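Local coordinates for adenylyltransferase thiF (Escherichia coli, PDB 1ZUD) that adenylates the C-terminal glycine carboxylate of the sulfur carrier protein ThiS with ATP, a step of sulfur transfer in thiamin biosynthesis, at the interface of chains A and B. Numbering follows the deposited sequence. Chains: chain A/B, Adenylyltransferase thiF.

The interface of chains A and B. Residues chain A 4, 7-8, 10; chain B 65-66.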
# COMPACT_ATOMS: atom_id res chain seq x y z
N ARG A 4 13.41 27.21 -1.96
CA ARG A 4 12.05 26.75 -1.77
C ARG A 4 11.93 25.23 -2.10
O ARG A 4 11.30 24.49 -1.36
CB ARG A 4 11.07 27.59 -2.61
CG ARG A 4 9.60 27.13 -2.44
CD ARG A 4 8.53 28.20 -2.65
NE ARG A 4 8.53 28.94 -3.93
CZ ARG A 4 9.03 28.51 -5.09
NH1 ARG A 4 9.61 27.32 -5.18
NH2 ARG A 4 8.93 29.28 -6.18
N MET A 7 13.63 23.07 0.82
CA MET A 7 12.76 22.85 1.99
C MET A 7 11.57 21.93 1.69
O MET A 7 11.25 20.99 2.47
CB MET A 7 12.17 24.16 2.51
CG MET A 7 11.29 23.94 3.77
SD MET A 7 12.28 23.35 5.22
CE MET A 7 11.71 21.78 5.47
N ARG A 8 10.89 22.22 0.57
CA ARG A 8 9.74 21.41 0.16
C ARG A 8 10.07 19.91 0.07
O ARG A 8 9.26 19.11 0.52
CB ARG A 8 9.18 21.84 -1.23
CG ARG A 8 8.11 20.88 -1.75
CD ARG A 8 7.57 21.36 -3.14
NE ARG A 8 6.75 22.55 -3.00
CZ ARG A 8 5.45 22.55 -2.69
NH1 ARG A 8 4.80 21.41 -2.49
NH2 ARG A 8 4.80 23.71 -2.58
N SER A 10 12.79 18.37 1.39
CA SER A 10 13.78 18.04 2.39
C SER A 10 13.64 16.64 2.97
O SER A 10 14.65 15.95 3.12
CB SER A 10 13.75 19.09 3.52
OG SER A 10 12.45 19.17 4.10
N LEU B 65 5.66 23.65 5.09
CA LEU B 65 5.89 23.38 3.68
C LEU B 65 6.48 21.98 3.45
O LEU B 65 6.11 21.31 2.49
CB LEU B 65 6.85 24.45 3.09
CG LEU B 65 7.44 24.17 1.72
CD1 LEU B 65 6.28 24.07 0.66
CD2 LEU B 65 8.44 25.28 1.38
N SER B 66 7.41 21.57 4.31
CA SER B 66 8.04 20.25 4.14
C SER B 66 7.08 19.06 4.35
O SER B 66 7.42 17.92 4.02
CB SER B 66 9.24 20.13 5.07
OG SER B 66 8.78 20.01 6.39
O HOH W 1 9.89 17.25 2.66
O HOH W 2 6.74 19.13 0.80
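Apolar packing places the side chain of B:Leu65, which starts the short 3-10 helix 65-67, against the N-terminal helix 3-8 of the other subunit. Its two methyls divide the work. CD1 of B:Leu65 lies over one face of the A:Arg8 guanidinium, 3.5 Å above the plane but displaced toward the rim, and comes 3.6 Å from NH2 of A:Arg8; the two side chains run at about a right angle. The arginine leaves the helix with CG anti to the backbone N (chi1 172°) and stays extended until chi3; the bend there (-71°) brings the group beside the leucine, and chi4 sets which way its plane faces. CD2 of B:Leu65 points at the helix itself, 4.0 Å from CG of A:Met7, whose side chain slides past the leucine in the opposite direction. An alanine in place of B:Leu65 would probably leave the guanidinium face and the A:Met7 methylene without their apolar cover, opening a gap against the helix.

CE of A:Met7 is modelled too close to CB of B:Ser66, and nothing rests on that distance. CB of B:Ser66 also lies 3.5 Å from OG of A:Ser10. Within its own chain, this A:Ser10 OG donates a 2.7 Å hydrogen bond to the carbonyl O of A:Met7, tilted 23° from the carbonyl plane.

ThiF is a homodimer, and two-fold symmetry repeats this patch with the chains exchanged. Water-mediated links gather on the backbone O of A:Arg8, which contacts two waters and so reaches successive carbonyls of chain B. One water O lies 2.8 Å from O of B:Leu65; the other lies 2.9 Å from the backbone O of B:Ser66.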